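Local coordinates for protein XPF endonuclease (Aeropyrum pernix, PDB 2BGW) that probably cuts DNA in a structure-specific manner during nucleotide excision repair, using a nuclease domain that binds magnesium and a helix-hairpin-helix domain that grips DNA, at residues 166-171 against 211-216; 43-46 against 50-53. One frame throughout, in Å; residues are numbered along the deposited sequence.

Interaction 1. Residues 166-171 against 211-216. With nucleotides of chain C.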
ATOM      1  N   SER A 166      -8.096  12.258   7.784  1.00 41.96           N
ATOM      2  CA  SER A 166      -7.565  13.600   7.720  1.00 42.29           C
ATOM      3  C   SER A 166      -7.648  14.359   9.051  1.00 42.12           C
ATOM      4  O   SER A 166      -7.032  15.395   9.207  1.00 42.42           O
ATOM      5  CB  SER A 166      -8.229  14.385   6.585  1.00 42.49           C
ATOM      6  OG  SER A 166      -9.594  14.661   6.874  1.00 44.42           O
ATOM      7  N   PHE A 167      -8.404  13.845  10.011  1.00 42.18           N
ATOM      8  CA  PHE A 167      -8.466  14.454  11.333  1.00 41.78           C
ATOM      9  C   PHE A 167      -7.244  14.087  12.154  1.00 42.34           C
ATOM     10  O   PHE A 167      -6.656  12.998  11.980  1.00 42.97           O
ATOM     11  CB  PHE A 167      -9.716  14.001  12.078  1.00 41.48           C
ATOM     12  CG  PHE A 167     -10.976  14.756  11.699  1.00 41.42           C
ATOM     13  CD1 PHE A 167     -11.621  14.520  10.473  1.00 41.49           C
ATOM     14  CD2 PHE A 167     -11.539  15.679  12.579  1.00 41.19           C
ATOM     15  CE1 PHE A 167     -12.789  15.205  10.122  1.00 40.42           C
ATOM     16  CE2 PHE A 167     -12.718  16.370  12.245  1.00 40.85           C
ATOM     17  CZ  PHE A 167     -13.338  16.128  11.018  1.00 41.88           C
ATOM     18  N   PRO A 168      -6.842  14.994  13.061  1.00 42.56           N
ATOM     19  CA  PRO A 168      -5.785  14.680  14.003  1.00 42.32           C
ATOM     20  C   PRO A 168      -6.288  13.564  14.900  1.00 41.95           C
ATOM     21  O   PRO A 168      -7.482  13.497  15.126  1.00 42.47           O
ATOM     22  CB  PRO A 168      -5.655  15.970  14.803  1.00 42.41           C
ATOM     23  CG  PRO A 168      -6.230  17.017  13.918  1.00 42.84           C
ATOM     24  CD  PRO A 168      -7.356  16.358  13.266  1.00 42.79           C
ATOM     25  N   GLY A 169      -5.405  12.694  15.385  1.00 41.34           N
ATOM     26  CA  GLY A 169      -5.801  11.581  16.241  1.00 40.76           C
ATOM     27  C   GLY A 169      -6.506  10.459  15.492  1.00 40.84           C
ATOM     28  O   GLY A 169      -6.466   9.306  15.911  1.00 41.02           O
ATOM     29  N   ILE A 170      -7.159  10.781  14.383  1.00 40.74           N
ATOM     30  CA  ILE A 170      -7.867   9.761  13.617  1.00 41.09           C
ATOM     31  C   ILE A 170      -7.011   9.114  12.500  1.00 41.33           C
ATOM     32  O   ILE A 170      -6.707   9.750  11.459  1.00 41.06           O
ATOM     33  CB  ILE A 170      -9.181  10.303  13.043  1.00 41.11           C
ATOM     34  CG1 ILE A 170     -10.054  10.839  14.177  1.00 41.25           C
ATOM     35  CG2 ILE A 170      -9.899   9.220  12.257  1.00 40.62           C
ATOM     36  CD1 ILE A 170     -11.385  11.415  13.692  1.00 42.69           C
ATOM     37  N   GLY A 171      -6.641   7.851  12.735  1.00 41.04           N
ATOM     38  CA  GLY A 171      -5.895   7.058  11.752  1.00 41.49           C
ATOM     39  C   GLY A 171      -6.667   5.920  11.115  1.00 41.54           C
ATOM     40  O   GLY A 171      -7.874   6.020  10.950  1.00 42.00           O
ATOM     41  N   LYS A 211     -14.163  17.941  18.002  1.00 46.84           N
ATOM     42  CA  LYS A 211     -15.293  18.828  18.199  1.00 45.92           C
ATOM     43  C   LYS A 211     -14.882  20.258  17.876  1.00 45.31           C
ATOM     44  O   LYS A 211     -15.502  20.882  17.019  1.00 45.17           O
ATOM     45  CB  LYS A 211     -15.848  18.701  19.620  1.00 45.94           C
ATOM     46  CG  LYS A 211     -16.752  17.477  19.829  1.00 46.90           C
ATOM     47  CD  LYS A 211     -18.308  17.734  19.662  1.00 48.32           C
ATOM     48  CE  LYS A 211     -18.699  18.791  18.617  1.00 46.57           C
ATOM     49  NZ  LYS A 211     -19.876  18.367  17.847  1.00 44.88           N
ATOM     50  N   LYS A 212     -13.808  20.748  18.507  1.00 44.60           N
ATOM     51  CA  LYS A 212     -13.370  22.122  18.290  1.00 44.12           C
ATOM     52  C   LYS A 212     -13.204  22.357  16.799  1.00 44.01           C
ATOM     53  O   LYS A 212     -13.625  23.398  16.306  1.00 44.65           O
ATOM     54  CB  LYS A 212     -12.104  22.494  19.079  1.00 43.61           C
ATOM     55  N   ILE A 213     -12.656  21.389  16.060  1.00 43.61           N
ATOM     56  CA  ILE A 213     -12.518  21.572  14.603  1.00 43.25           C
ATOM     57  C   ILE A 213     -13.868  21.619  13.866  1.00 43.22           C
ATOM     58  O   ILE A 213     -14.055  22.399  12.935  1.00 42.85           O
ATOM     59  CB  ILE A 213     -11.640  20.507  13.965  1.00 43.06           C
ATOM     60  CG1 ILE A 213     -10.189  20.744  14.332  1.00 43.37           C
ATOM     61  CG2 ILE A 213     -11.775  20.556  12.446  1.00 42.66           C
ATOM     62  CD1 ILE A 213      -9.338  19.514  14.186  1.00 45.63           C
ATOM     63  N   LEU A 214     -14.796  20.779  14.298  1.00 43.09           N
ATOM     64  CA  LEU A 214     -16.067  20.663  13.651  1.00 43.44           C
ATOM     65  C   LEU A 214     -16.881  21.928  13.805  1.00 44.56           C
ATOM     66  O   LEU A 214     -17.724  22.230  12.960  1.00 44.53           O
ATOM     67  CB  LEU A 214     -16.822  19.499  14.265  1.00 43.31           C
ATOM     68  CG  LEU A 214     -16.384  18.108  13.823  1.00 42.86           C
ATOM     69  CD1 LEU A 214     -16.948  17.057  14.744  1.00 42.38           C
ATOM     70  CD2 LEU A 214     -16.811  17.858  12.373  1.00 42.30           C
ATOM     71  N   MET A 215     -16.608  22.680  14.875  1.00 45.92           N
ATOM     72  CA  MET A 215     -17.490  23.778  15.323  1.00 47.49           C
ATOM     73  C   MET A 215     -16.912  25.182  15.284  1.00 46.56           C
ATOM     74  O   MET A 215     -17.650  26.131  15.072  1.00 47.23           O
ATOM     75  CB  MET A 215     -17.997  23.525  16.732  1.00 46.90           C
ATOM     76  CG  MET A 215     -18.587  22.154  16.919  1.00 49.38           C
ATOM     77  SD  MET A 215     -19.975  22.153  18.067  1.00 53.19           S
ATOM     78  CE  MET A 215     -21.186  23.215  17.196  1.00 54.21           C
ATOM     79  N   THR A 216     -15.617  25.344  15.499  1.00 46.09           N
ATOM     80  CA  THR A 216     -15.061  26.687  15.533  1.00 45.43           C
ATOM     81  C   THR A 216     -15.290  27.467  14.224  1.00 45.17           C
ATOM     82  O   THR A 216     -14.775  27.093  13.195  1.00 44.66           O
ATOM     83  CB  THR A 216     -13.593  26.670  15.946  1.00 45.32           C
ATOM     84  OG1 THR A 216     -13.508  26.341  17.338  1.00 44.19           O
ATOM     85  CG2 THR A 216     -12.980  28.033  15.732  1.00 46.39           C
TER
ATOM     86  P    DT C  13      -5.379   4.781  14.362  1.00 47.56           P
ATOM     87  OP1  DT C  13      -6.736   5.342  14.140  1.00 48.08           O
ATOM     88  OP2  DT C  13      -4.903   3.757  13.411  1.00 47.28           O
ATOM     89  O5'  DT C  13      -4.265   5.933  14.478  1.00 46.15           O
ATOM     90  C5'  DT C  13      -4.354   7.019  15.413  1.00 43.77           C
ATOM     91  C4'  DT C  13      -3.192   7.996  15.245  1.00 42.36           C
ATOM     92  O4'  DT C  13      -1.874   7.377  15.412  1.00 41.84           O
ATOM     93  C3'  DT C  13      -3.129   8.673  13.888  1.00 41.15           C
ATOM     94  O3'  DT C  13      -2.767  10.002  14.167  1.00 40.27           O
ATOM     95  C2'  DT C  13      -2.075   7.848  13.117  1.00 40.51           C
ATOM     96  C1'  DT C  13      -1.086   7.451  14.216  1.00 39.71           C
ATOM     97  N1   DT C  13      -0.303   6.133  14.170  1.00 38.92           N
ATOM     98  C2   DT C  13       1.058   6.101  14.466  1.00 38.80           C
ATOM     99  O2   DT C  13       1.733   7.071  14.723  1.00 39.37           O
ATOM    100  N3   DT C  13       1.663   4.878  14.448  1.00 37.21           N
ATOM    101  C4   DT C  13       1.076   3.665  14.201  1.00 38.01           C
ATOM    102  O4   DT C  13       1.734   2.622  14.228  1.00 39.35           O
ATOM    103  C5   DT C  13      -0.335   3.727  13.894  1.00 37.59           C
ATOM    104  C7   DT C  13      -1.020   2.544  13.282  1.00 33.91           C
ATOM    105  C6   DT C  13      -0.940   4.936  13.907  1.00 38.66           C
ATOM    106  P    DG C  14      -2.897  11.179  13.086  1.00 42.16           P
ATOM    107  OP1  DG C  14      -2.865  12.450  13.847  1.00 42.48           O
ATOM    108  OP2  DG C  14      -4.015  10.959  12.107  1.00 41.08           O
ATOM    109  O5'  DG C  14      -1.465  11.053  12.412  1.00 41.99           O
ATOM    110  C5'  DG C  14      -0.331  11.105  13.264  1.00 42.57           C
ATOM    111  C4'  DG C  14       0.953  11.030  12.461  1.00 43.83           C
ATOM    112  O4'  DG C  14       1.374   9.637  12.395  1.00 44.65           O
ATOM    113  C3'  DG C  14       0.872  11.522  11.022  1.00 43.59           C
ATOM    114  O3'  DG C  14       2.094  12.213  10.764  1.00 45.62           O
ATOM    115  C2'  DG C  14       0.670  10.219  10.221  1.00 43.00           C
ATOM    116  C1'  DG C  14       1.526   9.244  11.035  1.00 42.64           C
ATOM    117  N9   DG C  14       1.285   7.795  10.943  1.00 41.49           N
ATOM    118  C8   DG C  14       0.150   7.132  10.563  1.00 41.22           C
ATOM    119  N7   DG C  14       0.271   5.828  10.582  1.00 40.74           N
ATOM    120  C5   DG C  14       1.569   5.601  11.007  1.00 41.35           C
ATOM    121  C6   DG C  14       2.287   4.388  11.221  1.00 42.29           C
ATOM    122  O6   DG C  14       1.932   3.205  11.083  1.00 42.27           O
ATOM    123  N1   DG C  14       3.592   4.599  11.643  1.00 41.73           N
ATOM    124  C2   DG C  14       4.139   5.825  11.834  1.00 41.55           C
ATOM    125  N2   DG C  14       5.404   5.776  12.250  1.00 41.83           N
ATOM    126  N3   DG C  14       3.498   6.975  11.640  1.00 41.84           N
ATOM    127  C4   DG C  14       2.210   6.800  11.228  1.00 41.55           C
TER
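Phe167, Pro168, Ile213 and Leu214 make up the whole of the apolar contact between the hairpin loop 166-171 and the end of helix 204-215, and no hydrogen bond crosses it. Pro168 and Ile213 reach toward each other tip to tip, the ring carbon CD of Pro168 lying 3.8 Å from CD1 of Ile213. The Phe167 side chain leaves the backbone with CG trans to its carbonyl carbon (chi1 -81°), which swings the far end of the ring toward the helix. There its CZ is 4.1 Å from CD2 of Leu214, a methyl placed at the ring edge near the ring plane, the two side chains crossing at about a right angle. Ile213 CG2 approaches the same ring obliquely, 4.3 Å from CE2 of Phe167. The packing continues into the second subunit, whose Ile163 meets Phe167 and whose Trp159 meets Pro168.

Polar bonding serves the two outer ends. At the helix terminus the Lys212 carbonyl oxygen accepts from Thr216 twice, from its backbone N and from its OG1, 3.1 Å from Lys212 O, the two donors arriving from opposite faces of the carbonyl plane.

On the DNA side the donors are backbone amides. Gly169 N gives a hydrogen bond to OP1 of DG14 of chain C at 3.0 Å, while Gly171 N, at the N-cap of helix 172-182, makes a weak one to OP1 of DT13 of chain C at 2.9 Å.

This division of labour is that of a helix-hairpin-helix motif: side chains hold the hairpin against helix 204-215 and the second subunit, and its amides, which read phosphates rather than bases, imply backbone recognition largely independent of DNA sequence.

Interaction 2. Residues 43-46 against 50-53. With MG (magnesium ion), chain E; SO4 (sulfate ion), chain G.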
ATOM      1  N   TYR A  43      -5.650   0.444  -7.703  1.00 29.20           N
ATOM      2  CA  TYR A  43      -6.540  -0.681  -7.537  1.00 28.41           C
ATOM      3  C   TYR A  43      -6.861  -0.899  -6.082  1.00 28.14           C
ATOM      4  O   TYR A  43      -5.958  -1.055  -5.277  1.00 27.65           O
ATOM      5  CB  TYR A  43      -5.923  -1.945  -8.121  1.00 28.20           C
ATOM      6  CG  TYR A  43      -5.794  -1.892  -9.593  1.00 27.73           C
ATOM      7  CD1 TYR A  43      -4.648  -1.370 -10.181  1.00 29.17           C
ATOM      8  CD2 TYR A  43      -6.806  -2.331 -10.411  1.00 26.97           C
ATOM      9  CE1 TYR A  43      -4.508  -1.297 -11.550  1.00 27.64           C
ATOM     10  CE2 TYR A  43      -6.682  -2.273 -11.782  1.00 27.72           C
ATOM     11  CZ  TYR A  43      -5.525  -1.747 -12.338  1.00 28.32           C
ATOM     12  OH  TYR A  43      -5.377  -1.664 -13.690  1.00 29.60           O
ATOM     13  N   LEU A  44      -8.151  -0.904  -5.759  1.00 27.99           N
ATOM     14  CA  LEU A  44      -8.602  -1.315  -4.446  1.00 28.16           C
ATOM     15  C   LEU A  44      -8.874  -2.830  -4.438  1.00 29.12           C
ATOM     16  O   LEU A  44      -9.792  -3.331  -5.091  1.00 29.77           O
ATOM     17  CB  LEU A  44      -9.834  -0.500  -4.011  1.00 27.45           C
ATOM     18  CG  LEU A  44     -10.330  -0.839  -2.596  1.00 26.63           C
ATOM     19  CD1 LEU A  44      -9.422  -0.296  -1.501  1.00 25.62           C
ATOM     20  CD2 LEU A  44     -11.730  -0.396  -2.384  1.00 24.96           C
ATOM     21  N   VAL A  45      -8.099  -3.556  -3.660  1.00 30.14           N
ATOM     22  CA  VAL A  45      -8.106  -5.008  -3.714  1.00 31.50           C
ATOM     23  C   VAL A  45      -8.961  -5.692  -2.626  1.00 32.57           C
ATOM     24  O   VAL A  45      -9.674  -6.635  -2.895  1.00 33.31           O
ATOM     25  CB  VAL A  45      -6.656  -5.512  -3.712  1.00 31.28           C
ATOM     26  CG1 VAL A  45      -6.593  -6.987  -3.450  1.00 32.03           C
ATOM     27  CG2 VAL A  45      -6.043  -5.190  -5.023  1.00 30.75           C
ATOM     28  N   SER A  46      -8.878  -5.230  -1.398  1.00 33.57           N
ATOM     29  CA  SER A  46      -9.676  -5.765  -0.334  1.00 34.84           C
ATOM     30  C   SER A  46      -9.814  -4.547   0.543  1.00 36.33           C
ATOM     31  O   SER A  46      -9.303  -3.495   0.179  1.00 36.56           O
ATOM     32  CB  SER A  46      -8.932  -6.903   0.360  1.00 34.59           C
ATOM     33  OG  SER A  46      -7.983  -6.439   1.308  1.00 34.35           O
ATOM     34  N   ILE A  50      -4.313  -1.680  -0.768  1.00 30.16           N
ATOM     35  CA  ILE A  50      -4.327  -0.787  -1.913  1.00 28.98           C
ATOM     36  C   ILE A  50      -3.134  -1.147  -2.800  1.00 29.35           C
ATOM     37  O   ILE A  50      -2.084  -1.580  -2.303  1.00 29.36           O
ATOM     38  CB  ILE A  50      -4.313   0.716  -1.487  1.00 28.54           C
ATOM     39  CG1 ILE A  50      -4.630   1.628  -2.656  1.00 26.41           C
ATOM     40  CG2 ILE A  50      -2.977   1.121  -0.927  1.00 28.70           C
ATOM     41  CD1 ILE A  50      -6.060   1.731  -2.943  1.00 24.09           C
ATOM     42  N   VAL A  51      -3.316  -0.975  -4.109  1.00 29.28           N
ATOM     43  CA  VAL A  51      -2.313  -1.285  -5.116  1.00 29.12           C
ATOM     44  C   VAL A  51      -2.072  -0.047  -5.962  1.00 29.81           C
ATOM     45  O   VAL A  51      -3.025   0.609  -6.427  1.00 29.95           O
ATOM     46  CB  VAL A  51      -2.787  -2.447  -6.041  1.00 29.03           C
ATOM     47  CG1 VAL A  51      -1.941  -2.553  -7.314  1.00 27.54           C
ATOM     48  CG2 VAL A  51      -2.776  -3.753  -5.300  1.00 28.23           C
ATOM     49  N   GLU A  52      -0.797   0.258  -6.164  1.00 30.14           N
ATOM     50  CA  GLU A  52      -0.361   1.393  -6.958  1.00 31.19           C
ATOM     51  C   GLU A  52       0.434   0.766  -8.069  1.00 31.04           C
ATOM     52  O   GLU A  52       1.369   0.034  -7.810  1.00 31.67           O
ATOM     53  CB  GLU A  52       0.499   2.328  -6.071  1.00 31.77           C
ATOM     54  CG  GLU A  52       1.191   3.526  -6.716  1.00 34.12           C
ATOM     55  CD  GLU A  52       0.326   4.265  -7.741  1.00 38.33           C
ATOM     56  OE1 GLU A  52      -0.884   4.505  -7.495  1.00 39.17           O
ATOM     57  OE2 GLU A  52       0.877   4.628  -8.807  1.00 39.93           O
ATOM     58  N   ARG A  53       0.027   0.991  -9.308  1.00 31.39           N
ATOM     59  CA  ARG A  53       0.677   0.358 -10.463  1.00 31.53           C
ATOM     60  C   ARG A  53       1.592   1.352 -11.117  1.00 32.24           C
ATOM     61  O   ARG A  53       1.188   2.474 -11.383  1.00 32.53           O
ATOM     62  CB  ARG A  53      -0.337  -0.103 -11.499  1.00 30.75           C
ATOM     63  CG  ARG A  53       0.291  -0.721 -12.712  1.00 30.29           C
ATOM     64  CD  ARG A  53      -0.690  -0.752 -13.863  1.00 29.90           C
ATOM     65  NE  ARG A  53      -0.077  -1.141 -15.132  1.00 29.76           N
ATOM     66  CZ  ARG A  53      -0.019  -0.362 -16.214  1.00 29.92           C
ATOM     67  NH1 ARG A  53      -0.543   0.852 -16.192  1.00 27.67           N
ATOM     68  NH2 ARG A  53       0.547  -0.803 -17.330  1.00 28.63           N
TER
HETATM   69 MG    MG E1230      -0.208   4.641 -10.810  1.00 61.95          MG
HETATM   70  S   SO4 G1232      -0.304   2.726 -19.199  1.00 60.75           S
HETATM   71  O1  SO4 G1232      -1.424   2.451 -18.301  1.00 62.12           O
HETATM   72  O2  SO4 G1232       0.783   3.298 -18.392  1.00 59.15           O
HETATM   73  O3  SO4 G1232       0.165   1.482 -19.834  1.00 60.83           O
HETATM   74  O4  SO4 G1232      -0.813   3.633 -20.236  1.00 59.55           O
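Tyr43 and Arg53 touch, ring edge to chain, in a mostly apolar hairpin where two successive residues, Glu52 and Arg53, send charged ends to a magnesium ion and a sulfate. The CE1 atom of Tyr43 lies 4.3 Å from CB of Arg53, near the plane of the ring. Beyond that point the arginine runs extended, CG trans to the backbone N (chi1 178°), until NH1 donates at 2.8 Å to O1 of the sulfate, which Ser20 also binds, in from the guanidinium edge; NH2 adds a long, weak bond to O3. NH2 also forms a salt bridge with Glu87, and Glu17 accepts from the Tyr43 hydroxyl. A leucine in place of Arg53 would probably leave Glu87 without its salt-bridge mate and the sulfate without these two donors.

Glu52 turns away from strand 43-46 and bends at chi2 (41°), bringing its OE2 to 2.3 Å from the magnesium ion, which Asp42 also binds. The carbonyl oxygen of Arg53 approaches the same ion, 2.6 Å from it.

Behind this site the strands pair antiparallel. Tyr43 and Val51 form a hydrogen-bonded pair, Tyr43 N reaching Val51 O at 2.9 Å and Val51 N bonding back to Tyr43 O. On their face of the sheet CB of Tyr43 sits 3.8 Å from CB of Val51, whose CG2 meets CG2 of Val45 at 3.6 Å. Leu44 and Ile50 cross on the other face.

A hairpin that carries the metal-binding acids at one end is part of the core of the PD-(D/E)XK nuclease fold, here with the ERKX3D sequence motif characteristic of the XPF family.

Both contacts are buried, but belong to different domains and share no helix or strand: their centres are 28 Å apart and their nearest atoms about 13 Å. Interaction 2 lies deep in the sheet of the nuclease domain, about 6 Å from the centre of the chain, where backbone pairing joins neighbouring strands and charged groups gather at one end. Interaction 1 is 22 Å out, in an all-helical module, and joins a loop to a helix end by apolar side chains alone, beside the second subunit. Anions meet the two differently: the sulfate, probably from the crystallisation liquor, is met by a guanidinium and Ser20, the DNA phosphates by main-chain amides, consistent with separate cutting and binding domains.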